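Local coordinates for protein peptidoglycan D,D-transpeptidase FtsI (Yersinia pestis, PDB 6SYN) that is a class B penicillin-binding protein, a periplasmic D,D-transpeptidase that probably cross-links the peptide stems of peptidoglycan, at residues A35-P40 with G79-L84; M239-I244 with L336-E341; L274-Y279 with K303-G308. One frame throughout, in Å; residues are numbered along the deposited sequence.

In the fold
The three interactions run from the N-terminal module to the active site of an elongated penicillin-binding protein. Interaction 1 joins two strands in the part of the chain related to PBP dimerisation domains, its centre about 35 Å from that of the chain. Interaction 2 lies about 9 Å from the chain's centre, where a short helix of the transpeptidase domain packs on a loop; its nearest atoms are about 13 Å from interaction 1. Interaction 3 falls between the two segments of interaction 2 in sequence, yet their centres are about 37 Å apart. It alone touches the bound ligand CB9, through Ser304 and Asn306. Interactions 1 and 3 lie on opposite sides of the chain's centre, about 64 Å apart between centres.

Interaction 1 of 3, residues A35-P40 with G79-L84; sequences AVWADP and GRFVYL
Trp37, on the strand, and Phe81, just before the partner strand begins, hold their rings nearly parallel (18°); the five-membered ring of Trp37 is slid off the Phe81 ring, centroids 4.6 Å apart, so they barely overlap. CE2 of Phe81 lies over one face of the indole near its rim, while Trp37 CB sits over the Phe81 face, 3.8 Å from its centroid, as a CH-pi contact. The crowded chi1 of Trp37 (62°), CG between backbone N and carbonyl carbon, sets the indole there. Phe81 directs CE1 over the centre of the Tyr83 ring.

On the face that carries Ala38 and Val82, Ala38 CB packs beside Val82 and Leu84; beyond the strand end, Pro40 CG meets Val82 CG1 tip to tip at 3.5 Å. Ala38 N donates to Val82 O (2.8 Å) and Val82 N to Ala38 O (3.0 Å), a hydrogen-bonded antiparallel pair beside the non-hydrogen-bonded Trp37-Tyr83; Leu84 N donates to Val36 O (2.8 Å). Asp39 N-caps helix 40-45 through Glu42 N. In this sheet, part of the region related to PBP dimerisation domains, strand 104-113 flanks strand 26-38, His105 stacking on Trp37 and Arg107 making a cation-pi contact with it; helix 66-74 packs against Pro40 and Leu84.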
loop_
_atom_site.group_PDB
_atom_site.type_symbol
_atom_site.label_atom_id
_atom_site.label_comp_id
_atom_site.label_asym_id
_atom_site.label_seq_id
_atom_site.Cartn_x
_atom_site.Cartn_y
_atom_site.Cartn_z
ATOM N N ALA A 35 -11.424 -25.421 20.686
ATOM C CA ALA A 35 -10.296 -24.518 21.013
ATOM C C ALA A 35 -9.898 -24.712 22.478
ATOM O O ALA A 35 -10.762 -25.108 23.283
ATOM C CB ALA A 35 -10.680 -23.087 20.736
ATOM N N VAL A 36 -8.631 -24.442 22.797
ATOM C CA VAL A 36 -8.071 -24.558 24.172
ATOM C C VAL A 36 -7.699 -23.155 24.645
ATOM O O VAL A 36 -6.875 -22.494 23.982
ATOM C CB VAL A 36 -6.872 -25.523 24.238
ATOM C CG1 VAL A 36 -6.266 -25.575 25.635
ATOM C CG2 VAL A 36 -7.259 -26.920 23.777
ATOM N N TRP A 37 -8.310 -22.727 25.748
ATOM C CA TRP A 37 -8.025 -21.429 26.402
ATOM C C TRP A 37 -7.735 -21.674 27.881
ATOM O O TRP A 37 -8.162 -22.713 28.408
ATOM C CB TRP A 37 -9.175 -20.443 26.179
ATOM C CG TRP A 37 -10.497 -20.851 26.749
ATOM C CD1 TRP A 37 -11.417 -21.694 26.197
ATOM C CD2 TRP A 37 -11.082 -20.370 27.970
ATOM N NE1 TRP A 37 -12.521 -21.787 27.000
ATOM C CE2 TRP A 37 -12.347 -20.981 28.094
ATOM C CE3 TRP A 37 -10.658 -19.489 28.969
ATOM C CZ2 TRP A 37 -13.184 -20.747 29.184
ATOM C CZ3 TRP A 37 -11.485 -19.258 30.046
ATOM C CH2 TRP A 37 -12.730 -19.880 30.151
ATOM N N ALA A 38 -6.963 -20.779 28.487
ATOM C CA ALA A 38 -6.658 -20.775 29.930
ATOM C C ALA A 38 -7.355 -19.565 30.551
ATOM O O ALA A 38 -7.434 -18.523 29.871
ATOM C CB ALA A 38 -5.168 -20.751 30.154
ATOM N N ASP A 39 -7.906 -19.736 31.754
ATOM C CA ASP A 39 -8.408 -18.637 32.621
ATOM C C ASP A 39 -7.252 -18.223 33.519
ATOM O O ASP A 39 -7.157 -18.699 34.644
ATOM C CB ASP A 39 -9.611 -19.082 33.459
ATOM C CG ASP A 39 -10.239 -17.980 34.299
ATOM O OD1 ASP A 39 -9.517 -17.028 34.686
ATOM O OD2 ASP A 39 -11.449 -18.083 34.563
ATOM N N PRO A 40 -6.338 -17.338 33.069
ATOM C CA PRO A 40 -5.074 -17.156 33.775
ATOM C C PRO A 40 -5.283 -16.853 35.267
ATOM O O PRO A 40 -4.589 -17.452 36.049
ATOM C CB PRO A 40 -4.389 -16.005 33.021
ATOM C CG PRO A 40 -5.038 -16.012 31.656
ATOM C CD PRO A 40 -6.470 -16.434 31.915
ATOM N N GLY A 79 -6.549 -11.871 34.056
ATOM C CA GLY A 79 -7.357 -12.060 32.836
ATOM C C GLY A 79 -8.264 -13.274 32.949
ATOM O O GLY A 79 -7.960 -14.169 33.762
ATOM N N ARG A 80 -9.339 -13.300 32.159
ATOM C CA ARG A 80 -10.392 -14.351 32.205
ATOM C C ARG A 80 -10.353 -15.179 30.914
ATOM O O ARG A 80 -11.185 -16.101 30.799
ATOM C CB ARG A 80 -11.783 -13.730 32.410
ATOM C CG ARG A 80 -11.772 -12.317 32.981
ATOM C CD ARG A 80 -12.930 -11.952 33.905
ATOM N NE ARG A 80 -14.213 -11.755 33.229
ATOM C CZ ARG A 80 -15.129 -10.835 33.550
ATOM N NH1 ARG A 80 -16.261 -10.770 32.865
ATOM N NH2 ARG A 80 -14.920 -9.973 34.532
ATOM N N PHE A 81 -9.445 -14.863 29.979
ATOM C CA PHE A 81 -9.318 -15.579 28.681
ATOM C C PHE A 81 -7.961 -15.328 28.013
ATOM O O PHE A 81 -7.621 -14.160 27.734
ATOM C CB PHE A 81 -10.430 -15.177 27.712
ATOM C CG PHE A 81 -10.508 -16.096 26.522
ATOM C CD1 PHE A 81 -9.641 -15.946 25.453
ATOM C CD2 PHE A 81 -11.401 -17.155 26.505
ATOM C CE1 PHE A 81 -9.689 -16.816 24.375
ATOM C CE2 PHE A 81 -11.450 -18.022 25.423
ATOM C CZ PHE A 81 -10.594 -17.852 24.362
ATOM N N VAL A 82 -7.230 -16.412 27.727
ATOM C CA VAL A 82 -6.065 -16.433 26.793
ATOM C C VAL A 82 -6.096 -17.743 25.997
ATOM O O VAL A 82 -6.129 -18.817 26.642
ATOM C CB VAL A 82 -4.726 -16.259 27.536
ATOM C CG1 VAL A 82 -4.706 -14.975 28.349
ATOM C CG2 VAL A 82 -4.386 -17.455 28.415
ATOM N N TYR A 83 -6.084 -17.660 24.660
ATOM C CA TYR A 83 -5.961 -18.828 23.745
ATOM C C TYR A 83 -4.610 -19.517 23.982
ATOM O O TYR A 83 -3.587 -18.814 24.167
ATOM C CB TYR A 83 -6.094 -18.435 22.267
ATOM C CG TYR A 83 -7.509 -18.307 21.757
ATOM C CD1 TYR A 83 -8.342 -19.411 21.674
ATOM C CD2 TYR A 83 -8.011 -17.083 21.339
ATOM C CE1 TYR A 83 -9.641 -19.302 21.200
ATOM C CE2 TYR A 83 -9.308 -16.955 20.868
ATOM C CZ TYR A 83 -10.126 -18.068 20.799
ATOM O OH TYR A 83 -11.405 -17.943 20.337
ATOM N N LEU A 84 -4.637 -20.856 24.014
ATOM C CA LEU A 84 -3.455 -21.760 23.975
ATOM C C LEU A 84 -3.415 -22.467 22.614
ATOM O O LEU A 84 -2.298 -22.720 22.117
ATOM C CB LEU A 84 -3.543 -22.772 25.124
ATOM C CG LEU A 84 -3.648 -22.183 26.533
ATOM C CD1 LEU A 84 -3.753 -23.288 27.574
ATOM C CD2 LEU A 84 -2.466 -21.274 26.851
#

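Interaction 2 of 3, residues M239-I244 with L336-E341; sequences MRNRAI and LGLVGE
Ile244 carries this contact through the tip of its longer branch. Its CG1 takes the crowded place between backbone N and carbonyl carbon (chi1 54°), and the extended second torsion then sends CD1 out to the 336-341 loop. There Ile244 CD1 meets Leu338 CB at 3.4 Å, the two side chains crossing at about a right angle. Leu338 places CG anti to its own carbonyl carbon, which brings its CD1 alongside the same methyl, 4.0 Å from Ile244 CD1. A third apolar surface comes from Glu341, whose CB lies 4.1 Å from Ile244 CD1.

Within the loop, Leu338 to Glu341 form a type II beta turn, with Gly340 at the positive-phi corner. The contact lies in the transpeptidase domain, where helix 242-245 packs beside 217-223, an outermost strand of its five-stranded antiparallel sheet. Glu341 reaches its carboxylate, on a fully extended side chain with CG anti to the backbone N (chi1 -175°), to the amides at the start of the loop. Glu341 OE1 accepts Leu336 N on the syn lone pair at 3.0 Å and also bonds Thr334 OG1, while Glu341 OE2 is met nearly along its C-O axis by Leu338 N at 3.1 Å. These bonds hold the carboxylate in place and would be expected to stabilise its charged form.

Across from the turn, Asn241 stands at the N-cap of helix 242-245. Asn241 OD1, also bonded by Asn222 ND2, accepts Ala243 N at 3.3 Å, the donor lying 40° out of the carbonyl plane. One water links the two segments, accepting from Asn241 N at 3.0 Å and donating to Val339 O at 3.2 Å. Met220 and Leu371 of helix 370-381 also pack on Ile244, and Gly337 O bonds Ser140 OG.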
loop_
_atom_site.group_PDB
_atom_site.type_symbol
_atom_site.label_atom_id
_atom_site.label_comp_id
_atom_site.label_asym_id
_atom_site.label_seq_id
_atom_site.Cartn_x
_atom_site.Cartn_y
_atom_site.Cartn_z
ATOM N N MET A 239 0.557 -3.268 12.477
ATOM C CA MET A 239 -0.740 -3.922 12.148
ATOM C C MET A 239 -1.651 -2.930 11.414
ATOM O O MET A 239 -2.713 -3.363 10.912
ATOM C CB MET A 239 -1.428 -4.393 13.432
ATOM C CG MET A 239 -2.712 -5.150 13.200
ATOM S SD MET A 239 -3.040 -6.305 14.551
ATOM C CE MET A 239 -4.823 -6.426 14.428
ATOM N N ARG A 240 -1.254 -1.652 11.374
ATOM C CA ARG A 240 -1.931 -0.581 10.600
ATOM C C ARG A 240 -1.577 -0.751 9.119
ATOM O O ARG A 240 -0.420 -1.112 8.810
ATOM C CB ARG A 240 -1.547 0.809 11.120
ATOM C CG ARG A 240 -0.166 1.295 10.701
ATOM C CD ARG A 240 0.174 2.670 11.251
ATOM N NE ARG A 240 1.616 2.843 11.369
ATOM C CZ ARG A 240 2.433 3.288 10.413
ATOM N NH1 ARG A 240 3.730 3.383 10.659
ATOM N NH2 ARG A 240 1.966 3.640 9.226
ATOM N N ASN A 241 -2.559 -0.509 8.251
ATOM C CA ASN A 241 -2.441 -0.591 6.775
ATOM C C ASN A 241 -1.704 0.660 6.291
ATOM O O ASN A 241 -2.368 1.707 6.130
ATOM C CB ASN A 241 -3.829 -0.743 6.146
ATOM C CG ASN A 241 -3.803 -0.959 4.647
ATOM O OD1 ASN A 241 -2.758 -0.845 4.013
ATOM N ND2 ASN A 241 -4.956 -1.270 4.076
ATOM N N ARG A 242 -0.387 0.561 6.082
ATOM C CA ARG A 242 0.482 1.713 5.710
ATOM C C ARG A 242 -0.040 2.401 4.439
ATOM O O ARG A 242 0.143 3.617 4.331
ATOM C CB ARG A 242 1.932 1.259 5.532
ATOM C CG ARG A 242 2.644 0.926 6.837
ATOM C CD ARG A 242 4.112 0.599 6.632
ATOM N NE ARG A 242 4.880 0.554 7.875
ATOM C CZ ARG A 242 5.782 1.457 8.262
ATOM N NH1 ARG A 242 6.056 2.512 7.509
ATOM N NH2 ARG A 242 6.420 1.296 9.408
ATOM N N ALA A 243 -0.691 1.663 3.533
ATOM C CA ALA A 243 -1.202 2.168 2.235
ATOM C C ALA A 243 -2.243 3.280 2.442
ATOM O O ALA A 243 -2.378 4.124 1.530
ATOM C CB ALA A 243 -1.775 1.032 1.424
ATOM N N ILE A 244 -2.941 3.286 3.586
ATOM C CA ILE A 244 -3.969 4.316 3.930
ATOM C C ILE A 244 -3.536 5.159 5.143
ATOM O O ILE A 244 -4.234 6.161 5.410
ATOM C CB ILE A 244 -5.364 3.680 4.140
ATOM C CG1 ILE A 244 -5.365 2.541 5.165
ATOM C CG2 ILE A 244 -5.949 3.237 2.807
ATOM C CD1 ILE A 244 -6.733 2.240 5.748
ATOM N N LEU A 336 -12.774 4.836 1.521
ATOM C CA LEU A 336 -12.918 3.353 1.456
ATOM C C LEU A 336 -13.518 2.801 2.751
ATOM O O LEU A 336 -13.858 1.607 2.754
ATOM C CB LEU A 336 -11.561 2.709 1.165
ATOM C CG LEU A 336 -11.090 2.839 -0.280
ATOM C CD1 LEU A 336 -9.753 2.145 -0.463
ATOM C CD2 LEU A 336 -12.130 2.278 -1.242
ATOM N N GLY A 337 -13.640 3.628 3.796
ATOM C CA GLY A 337 -14.294 3.275 5.069
ATOM C C GLY A 337 -13.382 2.488 5.994
ATOM O O GLY A 337 -13.878 1.997 7.021
ATOM N N LEU A 338 -12.096 2.374 5.656
ATOM C CA LEU A 338 -11.105 1.589 6.437
ATOM C C LEU A 338 -10.621 2.436 7.615
ATOM O O LEU A 338 -10.687 3.681 7.508
ATOM C CB LEU A 338 -9.950 1.180 5.521
ATOM C CG LEU A 338 -10.333 0.240 4.379
ATOM C CD1 LEU A 338 -9.162 0.040 3.427
ATOM C CD2 LEU A 338 -10.827 -1.100 4.913
ATOM N N VAL A 339 -10.169 1.778 8.689
ATOM C CA VAL A 339 -9.827 2.431 9.989
ATOM C C VAL A 339 -8.446 3.081 9.877
ATOM O O VAL A 339 -7.505 2.398 9.417
ATOM C CB VAL A 339 -9.890 1.455 11.178
ATOM C CG1 VAL A 339 -9.041 0.213 10.967
ATOM C CG2 VAL A 339 -9.508 2.146 12.480
ATOM N N GLY A 340 -8.348 4.351 10.297
ATOM C CA GLY A 340 -7.131 5.185 10.215
ATOM C C GLY A 340 -6.894 5.747 8.819
ATOM O O GLY A 340 -5.799 6.295 8.585
ATOM N N GLU A 341 -7.874 5.638 7.919
ATOM C CA GLU A 341 -7.739 6.085 6.509
ATOM C C GLU A 341 -7.569 7.606 6.477
ATOM O O GLU A 341 -8.535 8.306 6.811
ATOM C CB GLU A 341 -8.948 5.655 5.683
ATOM C CG GLU A 341 -8.808 5.981 4.208
ATOM C CD GLU A 341 -9.864 5.334 3.331
ATOM O OE1 GLU A 341 -9.972 5.725 2.150
ATOM O OE2 GLU A 341 -10.579 4.443 3.835
HETATM O O HOH W 1 -4.915 0.471 9.783
#

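Interaction 3 of 3, residues L274-Y279 with K303-G308; sequences LNTLPY and KSSNVG. With CB9 ((2R,4S)-2-[(1R)-1-{[(2S)-2-carboxy-2-phenylacetyl]amino}-2-oxoethyl]-5,5-dimethyl-1,3-thiazolidine-4-carboxylic acid), chain D.
Val307, in the first turn of helix 306-314, is the side chain most deeply engaged, and its CG1 does most of the touching. Set anti to the backbone N, Val307 CG1 approaches Thr276 CA at 3.5 Å and Leu277 O at 3.6 Å, while CG2 leans on the same Leu277 O. This packing joins the helix start to the segment that follows strand 273-275. Tyr279 slides past in the opposite direction, so that its CE1 lies 3.9 Å from Val307 CG1 and the ring meets the methyl obliquely; the phenol OH is held by Ser310 OG on the same helix.

Thr276 lies beside the start of the helix. With OG1 in the crowded position and bonded to Tyr292 O, Thr276 CG2 is left to meet Ser305 OG at 3.4 Å. Ser305 is the N-cap: Ser305 OG accepts Gly308 N at 2.9 Å and also bonds Asp288 OD2. Before Thr276, Asn275 OD1 takes Leu277 N in an Asx turn.

Ser304 and Asn306 flank this cap on the ligand side and fit the SxN motif of penicillin-binding enzymes. Ser304 OG accepts CB9 NAP at 2.9 Å, and Asn306 ND2 donates to CB9 OAF at 2.8 Å. Lys255 bonds both side chains and Lys439 also bonds Ser304 OG; the two lysine amines, whose charge the structure does not settle, would be expected to polarise the hydroxyl, consistent with proton transfer and ligand positioning.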
loop_
_atom_site.group_PDB
_atom_site.type_symbol
_atom_site.label_atom_id
_atom_site.label_comp_id
_atom_site.label_asym_id
_atom_site.label_seq_id
_atom_site.Cartn_x
_atom_site.Cartn_y
_atom_site.Cartn_z
ATOM N N LEU A 274 14.231 23.547 -22.556
ATOM C CA LEU A 274 14.518 24.461 -21.414
ATOM C C LEU A 274 15.988 24.337 -21.003
ATOM O O LEU A 274 16.516 23.205 -21.002
ATOM C CB LEU A 274 13.593 24.111 -20.241
ATOM C CG LEU A 274 12.250 24.844 -20.217
ATOM C CD1 LEU A 274 11.452 24.566 -21.475
ATOM C CD2 LEU A 274 11.436 24.465 -18.991
ATOM N N ASN A 275 16.618 25.470 -20.676
ATOM C CA ASN A 275 17.931 25.540 -19.982
ATOM C C ASN A 275 17.775 24.853 -18.619
ATOM O O ASN A 275 16.933 25.320 -17.826
ATOM C CB ASN A 275 18.411 26.991 -19.853
ATOM C CG ASN A 275 19.748 27.123 -19.155
ATOM O OD1 ASN A 275 19.887 26.766 -17.986
ATOM N ND2 ASN A 275 20.740 27.644 -19.861
ATOM N N THR A 276 18.538 23.785 -18.362
ATOM C CA THR A 276 18.424 22.940 -17.140
ATOM C C THR A 276 19.695 23.069 -16.290
ATOM O O THR A 276 19.909 22.206 -15.418
ATOM C CB THR A 276 18.078 21.494 -17.518
ATOM O OG1 THR A 276 18.869 21.130 -18.650
ATOM C CG2 THR A 276 16.609 21.319 -17.839
ATOM N N LEU A 277 20.473 24.137 -16.494
ATOM C CA LEU A 277 21.696 24.441 -15.701
ATOM C C LEU A 277 21.293 24.864 -14.290
ATOM O O LEU A 277 20.178 25.333 -14.075
ATOM C CB LEU A 277 22.500 25.539 -16.404
ATOM C CG LEU A 277 23.133 25.124 -17.730
ATOM C CD1 LEU A 277 23.604 26.340 -18.513
ATOM C CD2 LEU A 277 24.284 24.154 -17.502
ATOM N N PRO A 278 22.188 24.714 -13.284
ATOM C CA PRO A 278 21.893 25.156 -11.922
ATOM C C PRO A 278 21.583 26.656 -11.900
ATOM O O PRO A 278 22.249 27.381 -12.611
ATOM C CB PRO A 278 23.186 24.869 -11.148
ATOM C CG PRO A 278 23.876 23.798 -11.967
ATOM C CD PRO A 278 23.530 24.125 -13.404
ATOM N N TYR A 279 20.572 27.069 -11.131
ATOM C CA TYR A 279 20.200 28.496 -10.933
ATOM C C TYR A 279 19.680 28.689 -9.508
ATOM O O TYR A 279 19.552 27.689 -8.761
ATOM C CB TYR A 279 19.211 28.960 -12.004
ATOM C CG TYR A 279 17.767 28.577 -11.798
ATOM C CD1 TYR A 279 17.370 27.250 -11.755
ATOM C CD2 TYR A 279 16.781 29.548 -11.697
ATOM C CE1 TYR A 279 16.039 26.898 -11.593
ATOM C CE2 TYR A 279 15.446 29.213 -11.531
ATOM C CZ TYR A 279 15.072 27.882 -11.480
ATOM O OH TYR A 279 13.756 27.545 -11.325
ATOM N N LYS A 303 14.875 12.314 -17.580
ATOM C CA LYS A 303 16.087 12.546 -16.747
ATOM C C LYS A 303 15.702 12.860 -15.299
ATOM O O LYS A 303 16.603 12.844 -14.429
ATOM C CB LYS A 303 16.904 13.710 -17.311
ATOM C CG LYS A 303 18.065 13.296 -18.196
ATOM C CD LYS A 303 17.700 12.184 -19.133
ATOM C CE LYS A 303 18.754 11.937 -20.185
ATOM N NZ LYS A 303 19.737 10.933 -19.717
ATOM N N SER A 304 14.418 13.136 -15.062
ATOM C CA SER A 304 13.878 13.692 -13.796
ATOM C C SER A 304 14.612 15.001 -13.467
ATOM O O SER A 304 15.380 15.040 -12.492
ATOM C CB SER A 304 13.952 12.688 -12.679
ATOM O OG SER A 304 12.882 12.901 -11.768
ATOM N N SER A 305 14.363 16.041 -14.264
ATOM C CA SER A 305 14.960 17.393 -14.100
ATOM C C SER A 305 14.178 18.185 -13.046
ATOM O O SER A 305 12.992 18.481 -13.279
ATOM C CB SER A 305 15.017 18.128 -15.416
ATOM O OG SER A 305 15.662 19.386 -15.269
ATOM N N ASN A 306 14.831 18.517 -11.930
ATOM C CA ASN A 306 14.281 19.407 -10.872
ATOM C C ASN A 306 14.255 20.845 -11.405
ATOM O O ASN A 306 13.234 21.520 -11.201
ATOM C CB ASN A 306 15.075 19.328 -9.564
ATOM C CG ASN A 306 14.845 18.053 -8.778
ATOM O OD1 ASN A 306 14.023 17.215 -9.140
ATOM N ND2 ASN A 306 15.567 17.899 -7.684
ATOM N N VAL A 307 15.336 21.287 -12.058
ATOM C CA VAL A 307 15.436 22.650 -12.668
ATOM C C VAL A 307 14.307 22.790 -13.696
ATOM O O VAL A 307 13.585 23.814 -13.648
ATOM C CB VAL A 307 16.813 22.903 -13.315
ATOM C CG1 VAL A 307 16.782 24.094 -14.261
ATOM C CG2 VAL A 307 17.911 23.083 -12.276
ATOM N N GLY A 308 14.189 21.792 -14.583
ATOM C CA GLY A 308 13.161 21.683 -15.636
ATOM C C GLY A 308 11.772 21.988 -15.107
ATOM O O GLY A 308 11.150 22.930 -15.631
HETATM C C CB9 D . 12.773 13.386 -7.424
HETATM N N CB9 D . 15.003 13.849 -6.368
HETATM O O CB9 D . 12.478 12.520 -6.637
HETATM C CA CB9 D . 14.155 14.017 -7.551
HETATM C CB CB9 D . 14.829 13.560 -8.877
HETATM C CAA CB9 D . 17.175 11.049 -10.083
HETATM C CAB CB9 D . 17.420 10.985 -7.601
HETATM O OAD CB9 D . 15.203 8.818 -8.692
HETATM O OAE CB9 D . 17.307 16.173 -2.969
HETATM O OAF CB9 D . 14.731 15.987 -5.756
HETATM O OAG CB9 D . 13.808 9.806 -10.024
HETATM O OAH CB9 D . 15.309 15.442 -3.002
HETATM C CAJ CB9 D . 19.308 11.546 -4.392
HETATM C CAK CB9 D . 19.629 12.569 -5.254
HETATM C CAL CB9 D . 18.137 11.600 -3.674
HETATM C CAM CB9 D . 18.772 13.650 -5.400
HETATM C CAN CB9 D . 17.272 12.677 -3.821
HETATM N NAP CB9 D . 14.389 12.237 -9.342
HETATM S SAQ CB9 D . 16.632 13.369 -8.706
HETATM C CAR CB9 D . 14.659 9.806 -9.155
HETATM C CAS CB9 D . 16.408 15.559 -3.481
HETATM C CAT CB9 D . 15.377 14.941 -5.691
HETATM C CAU CB9 D . 17.566 13.703 -4.713
HETATM C CAX CB9 D . 15.075 11.176 -8.594
HETATM C CAY CB9 D . 16.678 14.932 -4.863
HETATM C CAZ CB9 D . 16.593 11.518 -8.759
#